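Long-range contact in glutamine synthetase (Helicobacter pylori, PDB 5ZLI), which belongs to the glutamine synthetase family, type I beta, and pairs a beta-Grasp domain with a larger catalytic domain in a twelve-subunit assembly: residues 302-314 and 384-398. Residues are numbered along the deposited sequence; the frame is centred on the assembly and turned at random.
Sequences EFALHFLGGVLRH and ILMAGMDGVKNKIDP
Glu302 opens the contact with a long salt bridge to Lys395, OE2 to NZ 3.9 Å. From here two helices pack closely inside the catalytic domain, with glycines of both at the crossing; the axes of 302-313 and 384-393 come within 6.2 Å, their directions 121° apart. Phe303 turns one ring face to CG2 of Val392, a CH-pi contact offset toward the rim. His306 is held in two ways: CA and CB of Lys395 cover one face of its ring, and ND1 gives a nearly straight hydrogen bond to Ile396 O (3.0 Å, 168°). That oxygen sits in the imidazole plane, whereas the nitrogen stands well above the carbonyl plane, off the oxygen's lone pairs; the bond helps set the turn of the ring.

Phe307 carries its CG anti to the backbone N (chi1 -174°), which lays the ring flat over the backbone of Gly388, whose CA is 3.5 Å from the ring centroid. Phe292 meets the same ring edge-to-face. Next come Gly309 and Gly310, where the backbones themselves touch: with no side chain between them, Gly310 CA lies 3.6 Å from Gly391 CA. Pro398 fits against Gly309; Leu305 CD2 touches its CG and Leu308 CD2 its CB, with Tyr344 of strand 341-346 also against it. Arg313, bent at chi2 and chi3, brings its guanidinium face over CD1 of Ile396. His314, just past the helix, stacks on Tyr439 and is gripped at both ring nitrogens: ND1 bonds Asp436, while NE2 donates to Asp390 OD2 at 2.8 Å, the oxygen in the ring plane but the nitrogen tilted out of the carboxylate plane.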
loop_
_atom_site.group_PDB
_atom_site.type_symbol
_atom_site.label_atom_id
_atom_site.label_comp_id
_atom_site.label_asym_id
_atom_site.label_seq_id
_atom_site.Cartn_x
_atom_site.Cartn_y
_atom_site.Cartn_z
ATOM N N GLU B 302 13.999 -72.428 8.763
ATOM C CA GLU B 302 12.646 -72.809 9.174
ATOM C C GLU B 302 12.194 -71.953 10.356
ATOM O O GLU B 302 11.069 -71.449 10.380
ATOM C CB GLU B 302 12.625 -74.312 9.514
ATOM C CG GLU B 302 11.476 -74.810 10.395
ATOM C CD GLU B 302 11.753 -76.200 11.018
ATOM O OE1 GLU B 302 12.731 -76.869 10.596
ATOM O OE2 GLU B 302 10.992 -76.621 11.931
ATOM N N PHE B 303 13.093 -71.739 11.317
ATOM C CA PHE B 303 12.796 -70.889 12.461
ATOM C C PHE B 303 12.346 -69.501 12.013
ATOM O O PHE B 303 11.338 -68.974 12.504
ATOM C CB PHE B 303 14.041 -70.808 13.346
ATOM C CG PHE B 303 13.860 -69.992 14.585
ATOM C CD1 PHE B 303 13.275 -70.544 15.712
ATOM C CD2 PHE B 303 14.276 -68.677 14.635
ATOM C CE1 PHE B 303 13.105 -69.795 16.872
ATOM C CE2 PHE B 303 14.106 -67.919 15.791
ATOM C CZ PHE B 303 13.516 -68.486 16.908
ATOM N N ALA B 304 13.091 -68.889 11.084
ATOM C CA ALA B 304 12.730 -67.569 10.559
ATOM C C ALA B 304 11.430 -67.604 9.765
ATOM O O ALA B 304 10.624 -66.673 9.849
ATOM C CB ALA B 304 13.855 -67.001 9.702
ATOM N N LEU B 305 11.226 -68.637 8.947
ATOM C CA LEU B 305 10.010 -68.666 8.139
ATOM C C LEU B 305 8.773 -68.874 8.995
ATOM O O LEU B 305 7.695 -68.373 8.653
ATOM C CB LEU B 305 10.077 -69.770 7.089
ATOM C CG LEU B 305 10.838 -69.440 5.825
ATOM C CD1 LEU B 305 11.284 -70.728 5.194
ATOM C CD2 LEU B 305 9.923 -68.663 4.912
ATOM N N HIS B 306 8.909 -69.618 10.096
ATOM C CA HIS B 306 7.823 -69.720 11.058
ATOM C C HIS B 306 7.615 -68.388 11.767
ATOM O O HIS B 306 6.474 -67.950 11.959
ATOM C CB HIS B 306 8.099 -70.866 12.039
ATOM C CG HIS B 306 7.936 -72.234 11.436
ATOM N ND1 HIS B 306 6.961 -72.533 10.506
ATOM C CD2 HIS B 306 8.645 -73.373 11.613
ATOM C CE1 HIS B 306 7.071 -73.797 10.145
ATOM N NE2 HIS B 306 8.089 -74.327 10.800
ATOM N N PHE B 307 8.703 -67.702 12.113
ATOM C CA PHE B 307 8.568 -66.336 12.610
ATOM C C PHE B 307 7.745 -65.461 11.648
ATOM O O PHE B 307 6.782 -64.797 12.057
ATOM C CB PHE B 307 9.964 -65.750 12.827
ATOM C CG PHE B 307 9.967 -64.407 13.464
ATOM C CD1 PHE B 307 9.653 -63.279 12.743
ATOM C CD2 PHE B 307 10.319 -64.270 14.783
ATOM C CE1 PHE B 307 9.682 -62.071 13.323
ATOM C CE2 PHE B 307 10.345 -63.045 15.371
ATOM C CZ PHE B 307 10.028 -61.947 14.643
ATOM N N LEU B 308 8.107 -65.468 10.360
ATOM C CA LEU B 308 7.407 -64.652 9.373
ATOM C C LEU B 308 5.935 -65.017 9.252
ATOM O O LEU B 308 5.083 -64.136 9.060
ATOM C CB LEU B 308 8.094 -64.785 8.015
ATOM C CG LEU B 308 7.284 -64.236 6.837
ATOM C CD1 LEU B 308 7.196 -62.749 6.979
ATOM C CD2 LEU B 308 7.929 -64.615 5.497
ATOM N N GLY B 309 5.626 -66.318 9.282
ATOM C CA GLY B 309 4.237 -66.744 9.250
ATOM C C GLY B 309 3.444 -66.200 10.422
ATOM O O GLY B 309 2.268 -65.856 10.284
ATOM N N GLY B 310 4.079 -66.109 11.594
ATOM C CA GLY B 310 3.378 -65.565 12.744
ATOM C C GLY B 310 3.140 -64.079 12.591
ATOM O O GLY B 310 2.031 -63.594 12.830
ATOM N N VAL B 311 4.153 -63.357 12.105
ATOM C CA VAL B 311 3.997 -61.938 11.804
ATOM C C VAL B 311 2.939 -61.733 10.724
ATOM O O VAL B 311 2.122 -60.813 10.813
ATOM C CB VAL B 311 5.354 -61.328 11.404
ATOM C CG1 VAL B 311 5.145 -60.022 10.653
ATOM C CG2 VAL B 311 6.228 -61.118 12.635
ATOM N N LEU B 312 2.933 -62.583 9.689
ATOM C CA LEU B 312 1.931 -62.454 8.627
ATOM C C LEU B 312 0.530 -62.822 9.103
ATOM O O LEU B 312 -0.450 -62.251 8.612
ATOM C CB LEU B 312 2.314 -63.298 7.401
ATOM C CG LEU B 312 3.421 -62.675 6.540
ATOM C CD1 LEU B 312 3.870 -63.594 5.405
ATOM C CD2 LEU B 312 2.997 -61.277 6.009
ATOM N N ARG B 313 0.405 -63.811 10.005
ATOM C CA ARG B 313 -0.914 -64.258 10.456
ATOM C C ARG B 313 -1.613 -63.169 11.232
ATOM O O ARG B 313 -2.782 -62.854 10.974
ATOM C CB ARG B 313 -0.808 -65.495 11.349
ATOM C CG ARG B 313 -2.158 -65.941 11.914
ATOM C CD ARG B 313 -3.021 -66.692 10.887
ATOM N NE ARG B 313 -2.358 -67.918 10.436
ATOM C CZ ARG B 313 -2.335 -69.058 11.121
ATOM N NH1 ARG B 313 -2.950 -69.154 12.292
ATOM N NH2 ARG B 313 -1.694 -70.103 10.631
ATOM N N HIS B 314 -0.893 -62.561 12.168
ATOM C CA HIS B 314 -1.452 -61.528 13.015
ATOM C C HIS B 314 -1.330 -60.153 12.372
ATOM O O HIS B 314 -1.709 -59.151 13.000
ATOM C CB HIS B 314 -0.747 -61.526 14.377
ATOM C CG HIS B 314 -0.664 -62.874 15.013
ATOM N ND1 HIS B 314 -1.784 -63.596 15.368
ATOM C CD2 HIS B 314 0.402 -63.603 15.422
ATOM C CE1 HIS B 314 -1.412 -64.735 15.924
ATOM N NE2 HIS B 314 -0.091 -64.765 15.969
ATOM N N ILE B 384 5.715 -56.732 17.308
ATOM C CA ILE B 384 6.302 -57.514 16.223
ATOM C C ILE B 384 6.973 -58.763 16.765
ATOM O O ILE B 384 6.832 -59.856 16.189
ATOM C CB ILE B 384 7.261 -56.647 15.396
ATOM C CG1 ILE B 384 6.429 -55.828 14.409
ATOM C CG2 ILE B 384 8.304 -57.492 14.718
ATOM C CD1 ILE B 384 7.098 -54.584 13.934
ATOM N N LEU B 385 7.697 -58.636 17.886
ATOM C CA LEU B 385 8.353 -59.816 18.438
ATOM C C LEU B 385 7.344 -60.808 18.991
ATOM O O LEU B 385 7.490 -62.011 18.786
ATOM C CB LEU B 385 9.378 -59.424 19.487
ATOM C CG LEU B 385 9.974 -60.670 20.145
ATOM C CD1 LEU B 385 10.785 -61.545 19.176
ATOM C CD2 LEU B 385 10.860 -60.230 21.332
ATOM N N MET B 386 6.296 -60.333 19.658
ATOM C CA MET B 386 5.280 -61.251 20.175
ATOM C C MET B 386 4.556 -61.987 19.057
ATOM O O MET B 386 4.056 -63.093 19.272
ATOM C CB MET B 386 4.241 -60.520 21.024
ATOM C CG MET B 386 4.721 -59.873 22.308
ATOM S SD MET B 386 5.512 -60.937 23.515
ATOM C CE MET B 386 4.133 -61.914 24.109
ATOM N N ALA B 387 4.470 -61.400 17.869
ATOM C CA ALA B 387 3.784 -62.088 16.786
ATOM C C ALA B 387 4.680 -63.082 16.086
ATOM O O ALA B 387 4.193 -64.101 15.579
ATOM C CB ALA B 387 3.263 -61.096 15.758
ATOM N N GLY B 388 5.973 -62.776 15.994
ATOM C CA GLY B 388 6.889 -63.738 15.426
ATOM C C GLY B 388 7.078 -64.944 16.316
ATOM O O GLY B 388 7.161 -66.073 15.822
ATOM N N MET B 389 7.014 -64.745 17.637
ATOM C CA MET B 389 7.235 -65.863 18.548
ATOM C C MET B 389 6.058 -66.817 18.531
ATOM O O MET B 389 6.242 -68.036 18.628
ATOM C CB MET B 389 7.480 -65.366 19.971
ATOM C CG MET B 389 8.834 -64.749 20.205
ATOM S SD MET B 389 8.998 -64.167 21.913
ATOM C CE MET B 389 8.983 -65.756 22.753
ATOM N N ASP B 390 4.847 -66.284 18.412
ATOM C CA ASP B 390 3.699 -67.138 18.156
ATOM C C ASP B 390 3.952 -68.015 16.931
ATOM O O ASP B 390 3.638 -69.212 16.930
ATOM C CB ASP B 390 2.458 -66.264 17.951
ATOM C CG ASP B 390 1.173 -66.993 18.249
ATOM O OD1 ASP B 390 0.991 -67.433 19.408
ATOM O OD2 ASP B 390 0.346 -67.117 17.327
ATOM N N GLY B 391 4.590 -67.444 15.905
ATOM C CA GLY B 391 4.883 -68.203 14.697
ATOM C C GLY B 391 5.798 -69.386 14.950
ATOM O O GLY B 391 5.613 -70.459 14.367
ATOM N N VAL B 392 6.823 -69.195 15.788
ATOM C CA VAL B 392 7.760 -70.278 16.067
ATOM C C VAL B 392 7.122 -71.319 16.984
ATOM O O VAL B 392 7.310 -72.531 16.802
ATOM C CB VAL B 392 9.055 -69.717 16.685
ATOM C CG1 VAL B 392 9.937 -70.851 17.174
ATOM C CG2 VAL B 392 9.792 -68.867 15.691
ATOM N N LYS B 393 6.328 -70.861 17.956
ATOM C CA LYS B 393 5.631 -71.780 18.842
ATOM C C LYS B 393 4.701 -72.671 18.043
ATOM O O LYS B 393 4.774 -73.898 18.134
ATOM C CB LYS B 393 4.858 -70.988 19.908
ATOM C CG LYS B 393 5.764 -70.256 20.929
ATOM C CD LYS B 393 4.993 -69.235 21.774
ATOM C CE LYS B 393 4.229 -69.902 22.905
ATOM N NZ LYS B 393 5.110 -70.295 24.056
ATOM N N ASN B 394 3.858 -72.068 17.202
ATOM C CA ASN B 394 2.839 -72.799 16.461
ATOM C C ASN B 394 3.285 -73.218 15.064
ATOM O O ASN B 394 2.424 -73.549 14.225
ATOM C CB ASN B 394 1.553 -71.989 16.374
ATOM C CG ASN B 394 0.997 -71.667 17.725
ATOM O OD1 ASN B 394 1.735 -71.662 18.714
ATOM N ND2 ASN B 394 -0.307 -71.427 17.795
ATOM N N LYS B 395 4.593 -73.179 14.792
ATOM C CA LYS B 395 5.171 -73.603 13.519
ATOM C C LYS B 395 4.338 -73.102 12.340
ATOM O O LYS B 395 3.923 -73.867 11.471
ATOM C CB LYS B 395 5.254 -75.127 13.486
ATOM C CG LYS B 395 5.902 -75.796 14.701
ATOM C CD LYS B 395 7.438 -75.793 14.699
ATOM C CE LYS B 395 7.983 -76.896 15.607
ATOM N NZ LYS B 395 9.449 -77.091 15.496
ATOM N N ILE B 396 4.104 -71.791 12.298
ATOM C CA ILE B 396 3.181 -71.226 11.312
ATOM C C ILE B 396 3.876 -71.068 9.963
ATOM O O ILE B 396 4.917 -70.413 9.854
ATOM C CB ILE B 396 2.600 -69.884 11.793
ATOM C CG1 ILE B 396 1.814 -70.055 13.100
ATOM C CG2 ILE B 396 1.665 -69.320 10.729
ATOM C CD1 ILE B 396 0.973 -68.840 13.506
ATOM N N ASP B 397 3.265 -71.628 8.928
ATOM C CA ASP B 397 3.734 -71.505 7.549
ATOM C C ASP B 397 3.373 -70.116 7.021
ATOM O O ASP B 397 2.206 -69.716 7.093
ATOM C CB ASP B 397 3.084 -72.593 6.673
ATOM C CG ASP B 397 3.831 -72.849 5.376
ATOM O OD1 ASP B 397 4.423 -73.941 5.260
ATOM O OD2 ASP B 397 3.833 -71.986 4.472
ATOM N N PRO B 398 4.325 -69.361 6.476
ATOM C CA PRO B 398 4.007 -68.032 5.959
ATOM C C PRO B 398 3.386 -68.053 4.578
ATOM O O PRO B 398 3.099 -66.981 4.035
ATOM C CB PRO B 398 5.385 -67.358 5.910
ATOM C CG PRO B 398 6.300 -68.468 5.598
ATOM C CD PRO B 398 5.747 -69.694 6.289
#